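Local atomic coordinates of putative aldo/keto reductase (Salmonella enterica subsp. enterica serovar Typhimurium, PDB entry 4R9O), a protein that probably acts as an NADP-dependent oxidoreductase of the aldo/keto reductase family, built on a TIM barrel, with a physiological substrate that remains undefined. Residues C[189-194]-C[293-298]; C[213-218]-C[244-249]; C[107-112]-C[126-131]. All coordinates share one frame; numbering follows the deposited sequence.

Interaction 1 (C[189-194]-C[293-298]); sequences VHQPLL and KAALGY
Gln191 and Leu296 reach for each other from opposite directions, the glutamine from the loop that follows strand 182-185 and the leucine from the last turn of helix 285-296. CG of Gln191 stands beside its backbone N (chi1 -55°) and the chain runs straight on from there (chi2 -175°), which carries the carboxamide the full length of the side chain to the helix. The leading atom is NE2. It lies 3.8 Å from CB of Ala295 and equally 3.8 Å from CD2 of Leu296, so one amide nitrogen rests against two neighbouring apolar groups. The amide carbon CD follows at 4.2 Å from CD2 of Leu296.

The two helix residues receive it differently. The CA-CB bond of Ala295 points at the loop, and its short methyl lets the amide come close to the helix while also touching Pro188. Leu296, largely exposed, sets out across the line of approach, and its branched end reaches far enough for CD2 to lie against the amide. Just beyond, the chain leaves the helix at Gly297, where a side chain would press on the carbonyl O of Leu296.

No hydrogen bond joins the two segments themselves. The side-chain NE2 of Gln191 finds its hydrogen-bond partners just outside them: it donates to the carbonyl O of Pro188, in its own loop, and makes a weak bond to the carbonyl O of Arg292, on the helix. Glutamine suits this buried place because it is long enough to span the gap and carries a donor for backbone oxygens. The chemistry therefore implies a mixed join, in which a polar nitrogen is satisfied by nearby main chain while two methyl groups lie against it, tying the C-terminal helix to a loop of the barrel.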
loop_
_atom_site.group_PDB
_atom_site.type_symbol
_atom_site.label_atom_id
_atom_site.label_comp_id
_atom_site.label_asym_id
_atom_site.label_seq_id
_atom_site.Cartn_x
_atom_site.Cartn_y
_atom_site.Cartn_z
ATOM N N VAL C 189 -9.463 -1.131 -17.711
ATOM C CA VAL C 189 -8.758 -0.048 -17.024
ATOM C C VAL C 189 -8.996 -0.083 -15.510
ATOM O O VAL C 189 -8.219 0.464 -14.729
ATOM C CB VAL C 189 -9.207 1.329 -17.592
ATOM C CG1 VAL C 189 -8.447 2.473 -16.953
ATOM C CG2 VAL C 189 -9.023 1.358 -19.092
ATOM N N HIS C 190 -10.084 -0.724 -15.097
ATOM C CA HIS C 190 -10.434 -0.806 -13.688
ATOM C C HIS C 190 -10.944 -2.204 -13.373
ATOM O O HIS C 190 -12.127 -2.489 -13.569
ATOM C CB HIS C 190 -11.498 0.241 -13.324
ATOM C CG HIS C 190 -11.817 0.287 -11.860
ATOM N ND1 HIS C 190 -11.003 0.913 -10.946
ATOM C CD2 HIS C 190 -12.849 -0.237 -11.154
ATOM C CE1 HIS C 190 -11.523 0.785 -9.735
ATOM N NE2 HIS C 190 -12.645 0.093 -9.836
ATOM N N GLN C 191 -10.049 -3.066 -12.881
ATOM C CA GLN C 191 -10.351 -4.485 -12.717
ATOM C C GLN C 191 -10.422 -5.069 -11.289
ATOM O O GLN C 191 -10.502 -6.298 -11.160
ATOM C CB GLN C 191 -9.313 -5.326 -13.495
ATOM C CG GLN C 191 -9.155 -5.009 -14.994
ATOM C CD GLN C 191 -8.188 -5.977 -15.700
ATOM O OE1 GLN C 191 -8.135 -7.167 -15.376
ATOM N NE2 GLN C 191 -7.408 -5.460 -16.645
ATOM N N PRO C 192 -10.409 -4.234 -10.222
ATOM C CA PRO C 192 -10.304 -4.940 -8.936
ATOM C C PRO C 192 -11.528 -5.789 -8.589
ATOM O O PRO C 192 -11.395 -6.755 -7.846
ATOM C CB PRO C 192 -10.135 -3.798 -7.925
ATOM C CG PRO C 192 -10.792 -2.619 -8.558
ATOM C CD PRO C 192 -10.531 -2.772 -10.029
ATOM N N LEU C 193 -12.696 -5.455 -9.128
ATOM C CA LEU C 193 -13.906 -6.177 -8.735
ATOM C C LEU C 193 -13.928 -7.611 -9.291
ATOM O O LEU C 193 -14.749 -8.441 -8.878
ATOM C CB LEU C 193 -15.148 -5.409 -9.187
ATOM C CG LEU C 193 -15.262 -4.026 -8.528
ATOM C CD1 LEU C 193 -16.569 -3.357 -8.928
ATOM C CD2 LEU C 193 -15.135 -4.109 -7.000
ATOM N N LEU C 194 -13.029 -7.887 -10.227
ATOM C CA LEU C 194 -12.924 -9.219 -10.815
ATOM C C LEU C 194 -12.509 -10.248 -9.777
ATOM O O LEU C 194 -12.904 -11.416 -9.851
ATOM C CB LEU C 194 -11.918 -9.223 -11.962
ATOM C CG LEU C 194 -12.450 -8.858 -13.355
ATOM C CD1 LEU C 194 -12.952 -7.422 -13.404
ATOM C CD2 LEU C 194 -11.368 -9.089 -14.386
ATOM N N LYS C 293 -3.870 -8.117 -19.648
ATOM C CA LYS C 293 -2.452 -7.896 -19.402
ATOM C C LYS C 293 -1.943 -6.604 -20.039
ATOM O O LYS C 293 -1.114 -5.903 -19.464
ATOM C CB LYS C 293 -1.650 -9.099 -19.908
ATOM C CG LYS C 293 -1.978 -10.381 -19.142
ATOM C CD LYS C 293 -1.224 -11.592 -19.673
ATOM C CE LYS C 293 -1.508 -12.828 -18.814
ATOM N NZ LYS C 293 -0.745 -14.016 -19.262
ATOM N N ALA C 294 -2.438 -6.288 -21.225
ATOM C CA ALA C 294 -2.088 -5.023 -21.862
ATOM C C ALA C 294 -2.503 -3.849 -20.967
ATOM O O ALA C 294 -1.790 -2.846 -20.869
ATOM C CB ALA C 294 -2.735 -4.919 -23.225
ATOM N N ALA C 295 -3.635 -4.007 -20.285
ATOM C CA ALA C 295 -4.170 -2.973 -19.400
ATOM C C ALA C 295 -3.444 -2.867 -18.058
ATOM O O ALA C 295 -3.367 -1.783 -17.488
ATOM C CB ALA C 295 -5.633 -3.220 -19.158
ATOM N N LEU C 296 -2.934 -3.983 -17.542
ATOM C CA LEU C 296 -2.230 -3.968 -16.256
ATOM C C LEU C 296 -0.723 -3.786 -16.430
ATOM O O LEU C 296 -0.092 -3.038 -15.687
ATOM C CB LEU C 296 -2.490 -5.262 -15.475
ATOM C CG LEU C 296 -3.923 -5.558 -15.047
ATOM C CD1 LEU C 296 -3.962 -6.706 -14.064
ATOM C CD2 LEU C 296 -4.550 -4.313 -14.446
ATOM N N GLY C 297 -0.157 -4.485 -17.412
ATOM C CA GLY C 297 1.285 -4.538 -17.593
ATOM C C GLY C 297 1.837 -5.853 -17.073
ATOM O O GLY C 297 3.030 -6.135 -17.222
ATOM N N TYR C 298 0.934 -6.633 -16.467
ATOM C CA TYR C 298 1.172 -7.954 -15.870
ATOM C C TYR C 298 2.568 -8.514 -16.092
ATOM O O TYR C 298 3.028 -9.367 -15.341
ATOM C CB TYR C 298 0.127 -8.947 -16.403
ATOM C CG TYR C 298 0.568 -10.399 -16.409
ATOM C CD1 TYR C 298 0.367 -11.218 -15.301
ATOM C CD2 TYR C 298 1.202 -10.948 -17.520
ATOM C CE1 TYR C 298 0.773 -12.545 -15.310
ATOM C CE2 TYR C 298 1.613 -12.266 -17.536
ATOM C CZ TYR C 298 1.397 -13.062 -16.430
ATOM O OH TYR C 298 1.809 -14.377 -16.453
#

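Interaction 2 (C[213-218]-C[244-249]); sequences SCLGGG and SIEQVV
Leu215 lays its two methyls over one side of helix 245-254, crossing the side chains of Glu246 and Val249 at a slant. CD2 packs 3.6 Å from CG1 of Val249, while CD1 rests 4.1 Å from CG of Glu246. The forked end of leucine suits this task, one branch for each of two residues a helical turn apart. Glu246 offers only its aliphatic part: the chain bends at chi2 (95°), and its carboxylate turns away to a salt bridge with Arg271. Leu215 belongs to a type I turn from Ser213 to Gly216, closed by the bond from Gly216 N to Ser213 O (2.9 Å). The turn follows barrel strand 210-212 and opens the glycine-rich loop that, as in a close relative, probably binds NADP(+); Gly216, Gly217 and Gly218 all have positive phi, readily adopted by glycine. Val249 aims directly at this loop, and with CG1 anti to its backbone N (chi1 173°) that methyl also meets the carbonyl O of Cys214 at 3.2 Å. This buried oxygen has no hydrogen-bond partner in the model; its close neighbour across the contact is a methyl. Leu220 adds to the apolar surroundings of Val249, and Tyr250 touches both Cys214 and Leu215.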
loop_
_atom_site.group_PDB
_atom_site.type_symbol
_atom_site.label_atom_id
_atom_site.label_comp_id
_atom_site.label_asym_id
_atom_site.label_seq_id
_atom_site.Cartn_x
_atom_site.Cartn_y
_atom_site.Cartn_z
ATOM N N SER C 213 -18.658 3.035 -16.466
ATOM C CA SER C 213 -17.295 3.372 -16.893
ATOM C C SER C 213 -16.626 2.263 -17.705
ATOM O O SER C 213 -15.432 1.990 -17.561
ATOM C CB SER C 213 -16.436 3.741 -15.686
ATOM O OG SER C 213 -16.561 5.125 -15.422
ATOM N N CYS C 214 -17.404 1.668 -18.602
ATOM C CA CYS C 214 -16.950 0.547 -19.405
ATOM C C CYS C 214 -15.719 0.873 -20.248
ATOM O O CYS C 214 -14.906 -0.002 -20.524
ATOM C CB CYS C 214 -18.098 0.071 -20.295
ATOM S SG CYS C 214 -19.510 -0.594 -19.359
ATOM N N LEU C 215 -15.570 2.137 -20.633
ATOM C CA LEU C 215 -14.437 2.565 -21.444
ATOM C C LEU C 215 -13.408 3.355 -20.632
ATOM O O LEU C 215 -12.684 4.196 -21.174
ATOM C CB LEU C 215 -14.924 3.400 -22.627
ATOM C CG LEU C 215 -15.855 2.646 -23.586
ATOM C CD1 LEU C 215 -16.309 3.542 -24.731
ATOM C CD2 LEU C 215 -15.192 1.384 -24.120
ATOM N N GLY C 216 -13.355 3.085 -19.332
ATOM C CA GLY C 216 -12.326 3.650 -18.478
ATOM C C GLY C 216 -12.602 5.074 -18.041
ATOM O O GLY C 216 -11.682 5.803 -17.698
ATOM N N GLY C 217 -13.869 5.475 -18.066
ATOM C CA GLY C 217 -14.248 6.811 -17.640
ATOM C C GLY C 217 -13.620 7.896 -18.498
ATOM O O GLY C 217 -13.323 8.991 -18.013
ATOM N N GLY C 218 -13.392 7.591 -19.772
ATOM C CA GLY C 218 -12.794 8.558 -20.678
ATOM C C GLY C 218 -11.322 8.302 -20.963
ATOM O O GLY C 218 -10.791 8.766 -21.969
ATOM N N SER C 244 -14.334 -1.463 -34.536
ATOM C CA SER C 244 -13.756 -0.473 -33.639
ATOM C C SER C 244 -13.285 -1.125 -32.349
ATOM O O SER C 244 -13.619 -2.278 -32.075
ATOM C CB SER C 244 -14.777 0.616 -33.328
ATOM O OG SER C 244 -15.869 0.076 -32.601
ATOM N N ILE C 245 -12.515 -0.398 -31.548
ATOM C CA ILE C 245 -12.018 -0.978 -30.306
ATOM C C ILE C 245 -13.079 -0.971 -29.209
ATOM O O ILE C 245 -13.004 -1.773 -28.284
ATOM C CB ILE C 245 -10.750 -0.258 -29.802
ATOM C CG1 ILE C 245 -11.052 1.193 -29.438
ATOM C CG2 ILE C 245 -9.646 -0.332 -30.846
ATOM C CD1 ILE C 245 -9.878 1.917 -28.824
ATOM N N GLU C 246 -14.065 -0.079 -29.306
ATOM C CA GLU C 246 -15.163 -0.061 -28.334
ATOM C C GLU C 246 -15.851 -1.410 -28.307
ATOM O O GLU C 246 -16.228 -1.905 -27.251
ATOM C CB GLU C 246 -16.200 1.023 -28.658
ATOM C CG GLU C 246 -15.691 2.446 -28.612
ATOM C CD GLU C 246 -15.276 2.956 -29.981
ATOM O OE1 GLU C 246 -14.511 2.251 -30.676
ATOM O OE2 GLU C 246 -15.720 4.062 -30.362
ATOM N N GLN C 247 -16.027 -1.994 -29.490
ATOM C CA GLN C 247 -16.618 -3.322 -29.602
ATOM C C GLN C 247 -15.828 -4.365 -28.846
ATOM O O GLN C 247 -16.398 -5.248 -28.215
ATOM C CB GLN C 247 -16.717 -3.737 -31.062
ATOM C CG GLN C 247 -17.863 -3.108 -31.745
ATOM C CD GLN C 247 -17.784 -3.243 -33.238
ATOM O OE1 GLN C 247 -18.208 -2.352 -33.969
ATOM N NE2 GLN C 247 -17.236 -4.364 -33.704
ATOM N N VAL C 248 -14.509 -4.271 -28.945
ATOM C CA VAL C 248 -13.631 -5.229 -28.286
ATOM C C VAL C 248 -13.759 -5.090 -26.766
ATOM O O VAL C 248 -13.934 -6.078 -26.068
ATOM C CB VAL C 248 -12.164 -5.042 -28.727
ATOM C CG1 VAL C 248 -11.249 -6.047 -28.016
ATOM C CG2 VAL C 248 -12.052 -5.188 -30.246
ATOM N N VAL C 249 -13.702 -3.860 -26.265
ATOM C CA VAL C 249 -13.844 -3.615 -24.827
ATOM C C VAL C 249 -15.199 -4.102 -24.300
ATOM O O VAL C 249 -15.260 -4.764 -23.270
ATOM C CB VAL C 249 -13.681 -2.123 -24.489
ATOM C CG1 VAL C 249 -13.992 -1.866 -23.013
ATOM C CG2 VAL C 249 -12.277 -1.648 -24.850
#

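Interaction 3 (C[107-112]-C[126-131]); sequences RHIILS and DMLLIH
Ile109 and Ile130 share the same first torsion, with CG1 beside the backbone N and CG2 anti to it, but part company at the second: Ile109 runs on extended (chi2 171°), whereas Ile130 folds over (chi2 -67°), and this brings their CD1 methyls together. The two CD1 atoms end 4.1 Å apart, with the side chains crossing at about a right angle. Ile109 has a second use for its branching: CG2 faces CD2 of Leu128 at 4.2 Å. One helix residue thus spans two strand residues that are two places apart and lie on the same side of the strand. Leu128 points at the helix from the start, whereas Ile130 leaves the strand at a slant and relies on its CD1 to make the contact. Branched aliphatic side chains fit here because every touching residue is buried and the meeting is wholly between methyls, without a hydrogen bond across it.

Ser112, a helical turn further on, can be tolerated in this setting because its hydroxyl is turned back on its own helix. OG donates to the carbonyl O of His108 at 2.7 Å, above the carbonyl plane, and Ser112 N also bonds to that oxygen. The polar group is thereby gripped locally.

Parallel neighbours 82-90 and 125-130 are joined through helix 106-119, a beta-alpha-beta crossover of the TIM barrel, and the contact packs the crossover helix on the second strand. Strand 155-161 flanks that strand on its other edge. Helix 139-151, the next along the chain, packs beside it, its Ala145 touching Ile109, Phe146 meeting Ile130 and Leu149 packing on Leu128.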
loop_
_atom_site.group_PDB
_atom_site.type_symbol
_atom_site.label_atom_id
_atom_site.label_comp_id
_atom_site.label_asym_id
_atom_site.label_seq_id
_atom_site.Cartn_x
_atom_site.Cartn_y
_atom_site.Cartn_z
ATOM N N ARG C 107 -37.066 9.283 4.842
ATOM C CA ARG C 107 -37.919 10.285 4.217
ATOM C C ARG C 107 -37.245 10.879 2.966
ATOM O O ARG C 107 -37.915 11.152 1.965
ATOM C CB ARG C 107 -38.310 11.384 5.217
ATOM C CG ARG C 107 -39.170 12.472 4.578
ATOM C CD ARG C 107 -39.729 13.516 5.552
ATOM N NE ARG C 107 -39.785 14.838 4.919
ATOM C CZ ARG C 107 -40.882 15.582 4.810
ATOM N NH1 ARG C 107 -40.829 16.768 4.209
ATOM N NH2 ARG C 107 -42.039 15.136 5.285
ATOM N N HIS C 108 -35.926 11.036 2.998
ATOM C CA HIS C 108 -35.198 11.487 1.811
ATOM C C HIS C 108 -35.317 10.503 0.632
ATOM O O HIS C 108 -35.459 10.911 -0.521
ATOM C CB HIS C 108 -33.720 11.706 2.137
ATOM C CG HIS C 108 -32.896 12.094 0.947
ATOM N ND1 HIS C 108 -32.871 13.376 0.443
ATOM C CD2 HIS C 108 -32.074 11.361 0.156
ATOM C CE1 HIS C 108 -32.071 13.419 -0.608
ATOM N NE2 HIS C 108 -31.573 12.210 -0.802
ATOM N N ILE C 109 -35.243 9.212 0.921
ATOM C CA ILE C 109 -35.381 8.212 -0.126
ATOM C C ILE C 109 -36.776 8.321 -0.750
ATOM O O ILE C 109 -36.928 8.342 -1.975
ATOM C CB ILE C 109 -35.136 6.786 0.424
ATOM C CG1 ILE C 109 -33.673 6.657 0.880
ATOM C CG2 ILE C 109 -35.499 5.750 -0.633
ATOM C CD1 ILE C 109 -33.330 5.344 1.658
ATOM N N ILE C 110 -37.788 8.428 0.101
ATOM C CA ILE C 110 -39.155 8.531 -0.378
ATOM C C ILE C 110 -39.346 9.812 -1.189
ATOM O O ILE C 110 -39.901 9.776 -2.281
ATOM C CB ILE C 110 -40.159 8.489 0.789
ATOM C CG1 ILE C 110 -40.106 7.112 1.466
ATOM C CG2 ILE C 110 -41.569 8.840 0.310
ATOM C CD1 ILE C 110 -41.088 6.939 2.596
ATOM N N LEU C 111 -38.866 10.933 -0.659
ATOM C CA LEU C 111 -39.037 12.218 -1.327
ATOM C C LEU C 111 -38.234 12.277 -2.629
ATOM O O LEU C 111 -38.684 12.869 -3.603
ATOM C CB LEU C 111 -38.644 13.367 -0.403
ATOM C CG LEU C 111 -39.567 13.594 0.809
ATOM C CD1 LEU C 111 -39.112 14.797 1.629
ATOM C CD2 LEU C 111 -41.043 13.719 0.418
ATOM N N SER C 112 -37.060 11.651 -2.650
ATOM C CA SER C 112 -36.261 11.581 -3.882
ATOM C C SER C 112 -36.964 10.814 -5.000
ATOM O O SER C 112 -37.003 11.266 -6.143
ATOM C CB SER C 112 -34.910 10.933 -3.605
ATOM O OG SER C 112 -34.147 11.748 -2.739
ATOM N N ASP C 126 -39.169 1.625 -12.685
ATOM C CA ASP C 126 -38.929 0.192 -12.793
ATOM C C ASP C 126 -37.950 -0.268 -11.732
ATOM O O ASP C 126 -38.113 -1.336 -11.159
ATOM C CB ASP C 126 -38.418 -0.172 -14.182
ATOM C CG ASP C 126 -39.459 0.096 -15.265
ATOM O OD1 ASP C 126 -40.245 -0.820 -15.575
ATOM O OD2 ASP C 126 -39.492 1.227 -15.792
ATOM N N MET C 127 -36.936 0.546 -11.469
ATOM C CA MET C 127 -35.992 0.238 -10.408
ATOM C C MET C 127 -35.392 1.490 -9.761
ATOM O O MET C 127 -35.083 2.471 -10.432
ATOM C CB MET C 127 -34.872 -0.678 -10.943
ATOM C CG MET C 127 -33.846 -1.090 -9.882
ATOM S SD MET C 127 -32.887 -2.564 -10.333
ATOM C CE MET C 127 -31.896 -1.953 -11.695
ATOM N N LEU C 128 -35.246 1.444 -8.440
ATOM C CA LEU C 128 -34.590 2.510 -7.693
ATOM C C LEU C 128 -33.349 1.958 -6.990
ATOM O O LEU C 128 -33.410 0.906 -6.342
ATOM C CB LEU C 128 -35.554 3.129 -6.678
ATOM C CG LEU C 128 -35.013 4.265 -5.799
ATOM C CD1 LEU C 128 -34.716 5.538 -6.605
ATOM C CD2 LEU C 128 -35.970 4.568 -4.669
ATOM N N LEU C 129 -32.229 2.664 -7.128
ATOM C CA LEU C 129 -30.968 2.239 -6.524
ATOM C C LEU C 129 -30.495 3.188 -5.415
ATOM O O LEU C 129 -30.713 4.390 -5.485
ATOM C CB LEU C 129 -29.870 2.144 -7.588
ATOM C CG LEU C 129 -30.089 1.372 -8.890
ATOM C CD1 LEU C 129 -28.804 1.409 -9.725
ATOM C CD2 LEU C 129 -30.533 -0.064 -8.622
ATOM N N ILE C 130 -29.852 2.636 -4.392
ATOM C CA ILE C 130 -28.993 3.425 -3.518
ATOM C C ILE C 130 -27.685 3.664 -4.275
ATOM O O ILE C 130 -26.977 2.715 -4.652
ATOM C CB ILE C 130 -28.701 2.721 -2.163
ATOM C CG1 ILE C 130 -29.995 2.209 -1.524
ATOM C CG2 ILE C 130 -27.963 3.672 -1.208
ATOM C CD1 ILE C 130 -30.946 3.338 -1.070
ATOM N N HIS C 131 -27.372 4.936 -4.494
ATOM C CA HIS C 131 -26.314 5.337 -5.418
ATOM C C HIS C 131 -24.925 4.939 -4.926
ATOM O O HIS C 131 -24.060 4.511 -5.706
ATOM C CB HIS C 131 -26.384 6.849 -5.630
ATOM C CG HIS C 131 -25.798 7.320 -6.930
ATOM N ND1 HIS C 131 -26.141 8.522 -7.501
ATOM C CD2 HIS C 131 -24.888 6.748 -7.757
ATOM C CE1 HIS C 131 -25.472 8.676 -8.634
ATOM N NE2 HIS C 131 -24.705 7.616 -8.810
#

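How the interactions relate
Along the chain interaction 3 closes first; interaction 1 opens later, with interaction 2 nested inside its loop. Interactions 1 and 2 lie on the same side of the chain's centre, their centres 13 Å apart, and they touch where CB of Val189 packs 4.0 Å from CA of Gly216. Loops after neighbouring parallel strands 182-185 and 210-212 thus meet, each also held to a late helix, 285-296 or 245-254. Interaction 3 sits across the centre, about 33 Å and 29 Å from the other two between centres, in the barrel's helix-and-strand wall. Interaction 2 includes the glycine-rich loop likely to bind NADP(+), and interaction 1 joins the adjoining loop to the last helix.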